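Local coordinates for protein probable CoA-transferase alpha subunit (Rhodococcus jostii, PDB 6COJ) that binds a coenzyme A thioester of a spirolactone carboxylic acid and probably acts on such thioesters as a CoA-transferase family member, at residues W148-E151 / L152-V155; E265-Q268 / R269-A272; Q279-Q282 / Q283-A286. The protein carries 1 engineered substitution. All blocks are in the same frame, centred on the assembly; numbering follows the deposited sequence.

Contact 1: residues W148-E151 / L152-V155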
ATOM      1  N   TRP A 148     -23.538  -9.684  -6.440  1.00 18.17           N
ATOM      2  CA  TRP A 148     -23.067  -8.982  -7.627  1.00 17.58           C
ATOM      3  C   TRP A 148     -23.486  -9.626  -8.933  1.00 19.97           C
ATOM      4  O   TRP A 148     -23.551  -8.928  -9.952  1.00 21.88           O
ATOM      5  CB  TRP A 148     -21.544  -8.936  -7.639  1.00 17.44           C
ATOM      6  CG  TRP A 148     -20.908  -8.050  -6.639  1.00 15.89           C
ATOM      7  CD1 TRP A 148     -20.946  -8.178  -5.278  1.00 16.34           C
ATOM      8  CD2 TRP A 148     -20.076  -6.915  -6.917  1.00 15.19           C
ATOM      9  NE1 TRP A 148     -20.195  -7.182  -4.695  1.00 15.66           N
ATOM     10  CE2 TRP A 148     -19.654  -6.396  -5.680  1.00 14.53           C
ATOM     11  CE3 TRP A 148     -19.663  -6.279  -8.096  1.00 15.93           C
ATOM     12  CZ2 TRP A 148     -18.824  -5.281  -5.588  1.00 14.71           C
ATOM     13  CZ3 TRP A 148     -18.854  -5.161  -8.001  1.00 15.70           C
ATOM     14  CH2 TRP A 148     -18.439  -4.678  -6.754  1.00 15.53           C
ATOM     15  N   GLY A 149     -23.743 -10.934  -8.943  1.00 18.59           N
ATOM     16  CA  GLY A 149     -23.979 -11.607 -10.211  1.00 22.29           C
ATOM     17  C   GLY A 149     -22.866 -11.352 -11.210  1.00 20.99           C
ATOM     18  O   GLY A 149     -21.675 -11.365 -10.869  1.00 20.34           O
ATOM     19  N   ASP A 150     -23.256 -11.073 -12.460  1.00 21.86           N
ATOM     20  CA  ASP A 150     -22.283 -10.936 -13.541  1.00 24.04           C
ATOM     21  C   ASP A 150     -21.480  -9.642 -13.470  1.00 22.82           C
ATOM     22  O   ASP A 150     -20.559  -9.464 -14.277  1.00 26.20           O
ATOM     23  CB  ASP A 150     -22.961 -11.090 -14.908  1.00 31.71           C
ATOM     24  CG  ASP A 150     -21.958 -11.297 -16.037  1.00 51.20           C
ATOM     25  OD1 ASP A 150     -21.074 -12.174 -15.896  1.00 50.35           O
ATOM     26  OD2 ASP A 150     -22.048 -10.579 -17.058  1.00 47.55           O
ATOM     27  N   GLU A 151     -21.793  -8.740 -12.539  1.00 21.44           N
ATOM     28  CA  GLU A 151     -20.943  -7.573 -12.322  1.00 20.54           C
ATOM     29  C   GLU A 151     -19.610  -7.951 -11.680  1.00 20.61           C
ATOM     30  O   GLU A 151     -18.658  -7.165 -11.746  1.00 19.79           O
ATOM     31  CB  GLU A 151     -21.676  -6.530 -11.467  1.00 20.06           C
ATOM     32  CG  GLU A 151     -20.988  -5.165 -11.448  1.00 24.58           C
ATOM     33  CD  GLU A 151     -21.714  -4.106 -10.640  1.00 38.91           C
ATOM     34  OE1 GLU A 151     -22.940  -4.228 -10.406  1.00 25.21           O
ATOM     35  OE2 GLU A 151     -21.038  -3.133 -10.247  1.00 23.74           O
ATOM     36  N   LEU A 152     -19.525  -9.124 -11.049  1.00 17.53           N
ATOM     37  CA  LEU A 152     -18.300  -9.603 -10.411  1.00 16.71           C
ATOM     38  C   LEU A 152     -17.887 -10.890 -11.108  1.00 18.64           C
ATOM     39  O   LEU A 152     -18.572 -11.911 -10.994  1.00 18.84           O
ATOM     40  CB  LEU A 152     -18.515  -9.840  -8.916  1.00 14.43           C
ATOM     41  CG  LEU A 152     -17.257 -10.161  -8.105  1.00 16.57           C
ATOM     42  CD1 LEU A 152     -16.309  -8.969  -8.102  1.00 17.99           C
ATOM     43  CD2 LEU A 152     -17.648 -10.545  -6.691  1.00 16.02           C
ATOM     44  N   ARG A 153     -16.770 -10.835 -11.827  1.00 16.32           N
ATOM     45  CA  ARG A 153     -16.236 -11.957 -12.585  1.00 16.93           C
ATOM     46  C   ARG A 153     -14.923 -12.424 -11.970  1.00 16.01           C
ATOM     47  O   ARG A 153     -14.328 -11.751 -11.130  1.00 16.02           O
ATOM     48  CB  ARG A 153     -16.042 -11.561 -14.057  1.00 18.19           C
ATOM     49  CG  ARG A 153     -17.350 -11.208 -14.754  1.00 19.70           C
ATOM     50  CD  ARG A 153     -17.143 -10.582 -16.119  1.00 23.00           C
ATOM     51  NE  ARG A 153     -18.444 -10.344 -16.748  1.00 36.16           N
ATOM     52  CZ  ARG A 153     -18.640  -9.676 -17.883  1.00 61.47           C
ATOM     53  NH1 ARG A 153     -17.617  -9.151 -18.543  1.00 34.47           N
ATOM     54  NH2 ARG A 153     -19.870  -9.526 -18.355  1.00 61.80           N
ATOM     55  N   THR A 154     -14.469 -13.598 -12.402  1.00 17.22           N
ATOM     56  CA  THR A 154     -13.185 -14.122 -11.963  1.00 18.14           C
ATOM     57  C   THR A 154     -12.111 -13.855 -13.009  1.00 16.95           C
ATOM     58  O   THR A 154     -12.386 -13.454 -14.140  1.00 19.08           O
ATOM     59  CB  THR A 154     -13.259 -15.620 -11.680  1.00 19.64           C
ATOM     60  OG1 THR A 154     -13.654 -16.317 -12.871  1.00 20.83           O
ATOM     61  CG2 THR A 154     -14.258 -15.903 -10.573  1.00 19.30           C
ATOM     62  N   VAL A 155     -10.867 -14.084 -12.603  1.00 17.46           N
ATOM     63  CA  VAL A 155      -9.725 -14.010 -13.503  1.00 18.24           C
ATOM     64  C   VAL A 155      -8.799 -15.165 -13.157  1.00 17.54           C
ATOM     65  O   VAL A 155      -8.567 -15.454 -11.979  1.00 18.64           O
ATOM     66  CB  VAL A 155      -9.005 -12.645 -13.400  1.00 16.51           C
ATOM     67  CG1 VAL A 155      -8.520 -12.386 -11.974  1.00 17.47           C
ATOM     68  CG2 VAL A 155      -7.847 -12.567 -14.392  1.00 17.97           C
TER

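Contact 2: residues E265-Q268 / R269-A272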
ATOM      1  N   GLU A 265     -21.258   9.333  22.024  1.00 20.51           N
ATOM      2  CA  GLU A 265     -22.028   8.099  22.161  1.00 19.94           C
ATOM      3  C   GLU A 265     -23.482   8.385  22.508  1.00 22.71           C
ATOM      4  O   GLU A 265     -24.397   7.763  21.951  1.00 24.29           O
ATOM      5  CB  GLU A 265     -21.391   7.202  23.228  1.00 21.45           C
ATOM      6  CG  GLU A 265     -19.954   6.763  22.933  1.00 20.48           C
ATOM      7  CD  GLU A 265     -19.878   5.666  21.892  1.00 25.03           C
ATOM      8  OE1 GLU A 265     -18.750   5.284  21.516  1.00 25.03           O
ATOM      9  OE2 GLU A 265     -20.941   5.190  21.449  1.00 22.74           O
ATOM     10  N   LYS A 266     -23.714   9.327  23.428  1.00 24.01           N
ATOM     11  CA  LYS A 266     -25.079   9.665  23.816  1.00 24.04           C
ATOM     12  C   LYS A 266     -25.870  10.208  22.632  1.00 23.19           C
ATOM     13  O   LYS A 266     -27.047   9.870  22.455  1.00 24.41           O
ATOM     14  CB  LYS A 266     -25.055  10.667  24.973  1.00 27.82           C
ATOM     15  CG  LYS A 266     -24.775  10.050  26.350  1.00 39.06           C
ATOM     16  CD  LYS A 266     -23.293   9.960  26.664  1.00 57.51           C
ATOM     17  CE  LYS A 266     -22.949   8.702  27.447  1.00 59.05           C
ATOM     18  NZ  LYS A 266     -21.487   8.428  27.538  1.00 54.18           N
ATOM     19  N   PHE A 267     -25.242  11.046  21.800  1.00 22.49           N
ATOM     20  CA  PHE A 267     -25.977  11.594  20.668  1.00 24.92           C
ATOM     21  C   PHE A 267     -26.210  10.546  19.595  1.00 20.76           C
ATOM     22  O   PHE A 267     -27.267  10.537  18.954  1.00 22.10           O
ATOM     23  CB  PHE A 267     -25.304  12.828  20.071  1.00 22.52           C
ATOM     24  CG  PHE A 267     -26.200  13.565  19.117  1.00 23.70           C
ATOM     25  CD1 PHE A 267     -27.173  14.428  19.599  1.00 24.66           C
ATOM     26  CD2 PHE A 267     -26.121  13.348  17.753  1.00 23.07           C
ATOM     27  CE1 PHE A 267     -28.026  15.084  18.734  1.00 27.50           C
ATOM     28  CE2 PHE A 267     -26.971  14.005  16.880  1.00 22.25           C
ATOM     29  CZ  PHE A 267     -27.931  14.874  17.375  1.00 24.99           C
ATOM     30  N   GLN A 268     -25.235   9.668  19.358  1.00 20.23           N
ATOM     31  CA  GLN A 268     -25.471   8.608  18.385  1.00 19.00           C
ATOM     32  C   GLN A 268     -26.631   7.721  18.815  1.00 20.26           C
ATOM     33  O   GLN A 268     -27.455   7.323  17.986  1.00 20.86           O
ATOM     34  CB  GLN A 268     -24.217   7.777  18.142  1.00 18.35           C
ATOM     35  CG  GLN A 268     -24.476   6.682  17.126  1.00 17.88           C
ATOM     36  CD  GLN A 268     -23.209   6.037  16.644  1.00 18.71           C
ATOM     37  OE1 GLN A 268     -22.564   6.536  15.730  1.00 22.47           O
ATOM     38  NE2 GLN A 268     -22.861   4.915  17.242  1.00 20.37           N
ATOM     39  N   ARG A 269     -26.713   7.410  20.110  1.00 21.54           N
ATOM     40  CA  ARG A 269     -27.871   6.679  20.616  1.00 23.84           C
ATOM     41  C   ARG A 269     -29.167   7.422  20.332  1.00 27.43           C
ATOM     42  O   ARG A 269     -30.171   6.805  19.962  1.00 26.38           O
ATOM     43  CB  ARG A 269     -27.722   6.388  22.106  1.00 27.24           C
ATOM     44  CG  ARG A 269     -26.813   5.218  22.393  1.00 33.93           C
ATOM     45  CD  ARG A 269     -26.902   4.765  23.835  1.00 37.57           C
ATOM     46  NE  ARG A 269     -26.433   5.771  24.776  1.00 44.29           N
ATOM     47  CZ  ARG A 269     -25.187   5.844  25.229  1.00 50.85           C
ATOM     48  NH1 ARG A 269     -24.267   4.984  24.806  1.00 37.31           N
ATOM     49  NH2 ARG A 269     -24.858   6.788  26.095  1.00 44.67           N
ATOM     50  N   HIS A 270     -29.163   8.750  20.491  1.00 23.75           N
ATOM     51  CA  HIS A 270     -30.364   9.537  20.216  1.00 29.15           C
ATOM     52  C   HIS A 270     -30.728   9.499  18.736  1.00 24.42           C
ATOM     53  O   HIS A 270     -31.909   9.387  18.381  1.00 25.69           O
ATOM     54  CB  HIS A 270     -30.160  10.977  20.692  1.00 28.77           C
ATOM     55  CG  HIS A 270     -31.351  11.860  20.483  1.00 27.82           C
ATOM     56  ND1 HIS A 270     -32.539  11.678  21.157  1.00 32.86           N
ATOM     57  CD2 HIS A 270     -31.534  12.931  19.678  1.00 26.38           C
ATOM     58  CE1 HIS A 270     -33.405  12.597  20.774  1.00 29.84           C
ATOM     59  NE2 HIS A 270     -32.821  13.368  19.877  1.00 30.24           N
ATOM     60  N   TYR A 271     -29.727   9.588  17.855  1.00 24.22           N
ATOM     61  CA  TYR A 271     -29.970   9.425  16.425  1.00 22.47           C
ATOM     62  C   TYR A 271     -30.647   8.089  16.134  1.00 24.44           C
ATOM     63  O   TYR A 271     -31.671   8.031  15.438  1.00 24.04           O
ATOM     64  CB  TYR A 271     -28.643   9.554  15.660  1.00 20.57           C
ATOM     65  CG  TYR A 271     -28.614   8.830  14.331  1.00 19.28           C
ATOM     66  CD1 TYR A 271     -29.234   9.366  13.204  1.00 19.49           C
ATOM     67  CD2 TYR A 271     -27.972   7.603  14.203  1.00 18.80           C
ATOM     68  CE1 TYR A 271     -29.216   8.696  11.987  1.00 19.22           C
ATOM     69  CE2 TYR A 271     -27.952   6.922  12.990  1.00 18.58           C
ATOM     70  CZ  TYR A 271     -28.572   7.476  11.886  1.00 18.78           C
ATOM     71  OH  TYR A 271     -28.550   6.816  10.681  1.00 19.98           O
ATOM     72  N   ALA A 272     -30.097   7.000  16.685  1.00 22.92           N
ATOM     73  CA  ALA A 272     -30.614   5.669  16.381  1.00 22.29           C
ATOM     74  C   ALA A 272     -32.028   5.487  16.922  1.00 28.57           C
ATOM     75  O   ALA A 272     -32.910   4.979  16.220  1.00 28.69           O
ATOM     76  CB  ALA A 272     -29.665   4.603  16.940  1.00 23.38           C
TER

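Contact 3: residues Q279-Q282 / Q283-A286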
ATOM      1  N   GLN A 279     -42.724   9.839  14.201  1.00 34.55           N
ATOM      2  CA  GLN A 279     -42.810  10.946  15.144  0.61 35.69           C
ATOM      3  C   GLN A 279     -41.432  11.324  15.684  1.00 34.34           C
ATOM      4  O   GLN A 279     -41.051  12.501  15.678  1.00 34.48           O
ATOM      5  CB  GLN A 279     -43.790  10.572  16.264  0.61 38.58           C
ATOM      6  CG  GLN A 279     -43.771  11.475  17.478  0.61 40.79           C
ATOM      7  CD  GLN A 279     -42.790  11.011  18.540  0.61 43.93           C
ATOM      8  OE1 GLN A 279     -42.508   9.818  18.666  0.61 51.94           O
ATOM      9  NE2 GLN A 279     -42.272  11.954  19.315  0.61 54.21           N
ATOM     10  N   ALA A 280     -40.670  10.337  16.152  1.00 33.21           N
ATOM     11  CA  ALA A 280     -39.348  10.646  16.687  1.00 32.00           C
ATOM     12  C   ALA A 280     -38.437  11.237  15.619  1.00 32.64           C
ATOM     13  O   ALA A 280     -37.601  12.096  15.918  1.00 32.24           O
ATOM     14  CB  ALA A 280     -38.732   9.397  17.321  1.00 31.33           C
ATOM     15  N   TRP A 281     -38.606  10.825  14.362  1.00 29.70           N
ATOM     16  CA  TRP A 281     -37.709  11.311  13.325  1.00 28.68           C
ATOM     17  C   TRP A 281     -38.017  12.748  12.898  1.00 29.37           C
ATOM     18  O   TRP A 281     -37.086  13.534  12.681  1.00 28.72           O
ATOM     19  CB  TRP A 281     -37.662  10.351  12.140  1.00 27.57           C
ATOM     20  CG  TRP A 281     -36.529  10.702  11.251  1.00 26.27           C
ATOM     21  CD1 TRP A 281     -36.612  11.227  10.003  1.00 26.46           C
ATOM     22  CD2 TRP A 281     -35.131  10.626  11.567  1.00 25.74           C
ATOM     23  NE1 TRP A 281     -35.357  11.456   9.502  1.00 25.27           N
ATOM     24  CE2 TRP A 281     -34.429  11.100  10.446  1.00 24.18           C
ATOM     25  CE3 TRP A 281     -34.408  10.195  12.689  1.00 25.76           C
ATOM     26  CZ2 TRP A 281     -33.038  11.153  10.405  1.00 22.87           C
ATOM     27  CZ3 TRP A 281     -33.021  10.243  12.650  1.00 22.83           C
ATOM     28  CH2 TRP A 281     -32.353  10.721  11.514  1.00 22.16           C
ATOM     29  N   GLN A 282     -39.298  13.121  12.761  1.00 31.14           N
ATOM     30  CA  GLN A 282     -39.647  14.510  12.455  0.61 32.54           C
ATOM     31  C   GLN A 282     -39.043  15.463  13.474  1.00 32.97           C
ATOM     32  O   GLN A 282     -38.582  16.556  13.131  1.00 33.34           O
ATOM     33  CB  GLN A 282     -41.172  14.673  12.447  0.61 34.68           C
ATOM     34  CG  GLN A 282     -41.671  16.113  12.238  0.61 36.69           C
ATOM     35  CD  GLN A 282     -42.014  16.830  13.542  0.61 46.39           C
ATOM     36  OE1 GLN A 282     -42.368  16.201  14.540  0.61 38.76           O
ATOM     37  NE2 GLN A 282     -41.914  18.157  13.530  0.61 41.72           N
ATOM     38  N   GLN A 283     -39.056  15.058  14.743  1.00 33.20           N
ATOM     39  CA  GLN A 283     -38.519  15.913  15.795  1.00 33.89           C
ATOM     40  C   GLN A 283     -37.004  16.012  15.687  1.00 32.59           C
ATOM     41  O   GLN A 283     -36.431  17.093  15.854  1.00 32.45           O
ATOM     42  CB  GLN A 283     -38.915  15.360  17.160  1.00 37.28           C
ATOM     43  CG  GLN A 283     -38.650  16.322  18.304  1.00 53.46           C
ATOM     44  CD  GLN A 283     -39.195  17.706  18.020  1.00 68.26           C
ATOM     45  OE1 GLN A 283     -38.437  18.652  17.783  1.00 77.14           O
ATOM     46  NE2 GLN A 283     -40.522  17.832  18.029  1.00 83.03           N
ATOM     47  N   PHE A 284     -36.339  14.891  15.407  1.00 30.01           N
ATOM     48  CA  PHE A 284     -34.899  14.929  15.187  1.00 28.72           C
ATOM     49  C   PHE A 284     -34.559  15.826  14.006  1.00 31.44           C
ATOM     50  O   PHE A 284     -33.646  16.655  14.087  1.00 28.30           O
ATOM     51  CB  PHE A 284     -34.390  13.509  14.945  1.00 27.21           C
ATOM     52  CG  PHE A 284     -32.895  13.397  14.875  1.00 27.77           C
ATOM     53  CD1 PHE A 284     -32.228  13.576  13.674  1.00 23.82           C
ATOM     54  CD2 PHE A 284     -32.158  13.104  16.011  1.00 25.79           C
ATOM     55  CE1 PHE A 284     -30.850  13.469  13.608  1.00 23.31           C
ATOM     56  CE2 PHE A 284     -30.768  12.990  15.953  1.00 23.00           C
ATOM     57  CZ  PHE A 284     -30.115  13.174  14.752  1.00 22.63           C
ATOM     58  N   VAL A 285     -35.301  15.687  12.907  1.00 28.47           N
ATOM     59  CA  VAL A 285     -35.090  16.532  11.733  1.00 28.79           C
ATOM     60  C   VAL A 285     -35.315  17.999  12.084  1.00 30.74           C
ATOM     61  O   VAL A 285     -34.508  18.870  11.737  1.00 30.79           O
ATOM     62  CB  VAL A 285     -35.998  16.067  10.580  1.00 29.24           C
ATOM     63  CG1 VAL A 285     -36.076  17.117   9.487  1.00 31.42           C
ATOM     64  CG2 VAL A 285     -35.496  14.737  10.030  1.00 27.48           C
ATOM     65  N   ALA A 286     -36.418  18.295  12.780  1.00 32.51           N
ATOM     66  CA  ALA A 286     -36.726  19.681  13.127  1.00 34.79           C
ATOM     67  C   ALA A 286     -35.625  20.297  13.981  1.00 34.57           C
ATOM     68  O   ALA A 286     -35.263  21.464  13.792  1.00 35.80           O
ATOM     69  CB  ALA A 286     -38.075  19.765  13.844  1.00 36.89           C
TER

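Contact 1: residues W148-E151 / L152-V155
Arg153 reaches back, straight as far as NE, to Asp150, which meets its guanidinium at the edge. From CB, CG is set anti to the carbonyl carbon (chi1 -63°), starting the chain back toward the turn. CG passes 3.7 Å from Asp150 O. NE makes only weak bonds, one to Asp150 O and one, at 3.3 Å, to Asp150 OD1. The strong end of the salt bridge is NH2, 2.7 Å from Asp150 OD2 in a nearly straight bond (177°) lying in the guanidinium plane but meeting the carboxylate on its syn side, tilted out of plane. NH1 goes to Pro158 O of the second subunit. Replacing Arg153 by alanine is likely to leave the Asp150 carboxylate without its charged mate and Pro158 O of that subunit without this donor. Residues 148-155 link helix 144-148 to strand 153-156, an edge strand, within this chain, of a three-stranded antiparallel sheet. Gly149 leaves the helix with positive phi, which suits a residue without CB, and its O accepts Leu152 N at 3.1 Å. Apolar Leu152 presses CB to Trp148 CB (3.4 Å) and lays CD2 over the five-membered ring in a CH-pi contact, while Trp148 NE1 donates to Glu114 O.

Contact 2: residues E265-Q268 / R269-A272
Phe267 O takes the shortest of the backbone bonds here, from Tyr271 N at 2.9 Å and close to straight (164°). Glu265 O accepts Arg269 N at 3.0 Å and also lies over the centre of the Arg269 guanidinium, 3.8 Å above its plane. The arginine arrives there because its chain bends at chi3 (-64°), folding the flat group back along the helix instead of letting it project outward. Lys266 runs alongside, pointing the same way, with CE at the guanidinium edge and NZ 4.0 Å from Arg269 NH2. Two positive charges so close would probably repel each other, and the Glu265 carboxylate, its OE2 4.7 Å from Arg269 NH1, may offset this without touching; OE2 itself is bonded to Ser93 OG, and OE1 forms a salt bridge with Arg263. This is the start of helix 265-274, held by i to i+4 bonds; an acidic residue such as Glu265 probably suits the first turn, near the positive end of the helix dipole. The helix is amphipathic: Lys266 is exposed, while Phe267, Gln268, Tyr271 and Ala272 are buried. The Phe267 and His270 rings meet obliquely, centroids 5.9 Å apart. Phe267, large and apolar, also sets its ring edge-to-face with Phe303 and with Tyr288. Gln268, extended, carries its buried amide to Ser43 OG through OE1 and to Leu91 O through NE2. Its own backbone O lies at the edge of the Tyr271 ring, in plane and 3.8 Å from CD2, while the tyrosine hydroxyl bonds to Asp98 OD2.

Contact 3: residues Q279-Q282 / Q283-A286
Trp281 receives two side chains over one face of its indole, those of Phe284 and Val285. The Phe284 ring runs almost parallel to the six-membered ring (planes 12° apart, centroids 4.7 Å) but is slid so far that the two barely overlap; contact falls to Phe284 CD1, 3.6 Å from Trp281 CZ3. Val285 comes in across the indole and sets CG2 over the other end, 3.3 Å from NE1. A beta-branched residue suits this place because one methyl can turn to the ring: CG2, anti to the carbonyl carbon, is the methyl turned back to Trp281. The two aromatic residues also have matching first torsions, each CG anti to its backbone N (chi1 -167° for Trp281, -173° for Phe284), which carries both rings out in nearly the same direction, one turn apart. Behind these contacts stands the alpha-helical backbone: Val285 N bonds to Trp281 O at 2.8 Å and Phe284 N to Ala280 O at 3.1 Å, two i to i+4 bonds. Farther out, Trp100 meets the indole edge-to-face. Helix 278-288 thus lies with Trp281 against Leu74 and Ser77 of helix 70-77, and with both aromatics against Ser274 of helix 265-274.

Contacts 2 and 3 belong to consecutive helices packed on each other, their centres 14 Å apart. The Phe284 ring fits against helix 265-274, with its CE2 3.7 Å from Phe267 CZ and its CD2 3.7 Å from His270 CD2; Tyr271 CE1 also touches Trp281 CH2 at 3.8 Å. Contact 1 is remote, its centre about 38 Å from that of contact 2 and 41 Å from that of contact 3, and it faces a second subunit. The CoA thioester pocket includes Trp41, Phe88, Tyr97 and Ala117, none of them in the three contacts. Some partners of contacts 1 and 2 lie near these residues in sequence, which does not by itself show a role in binding.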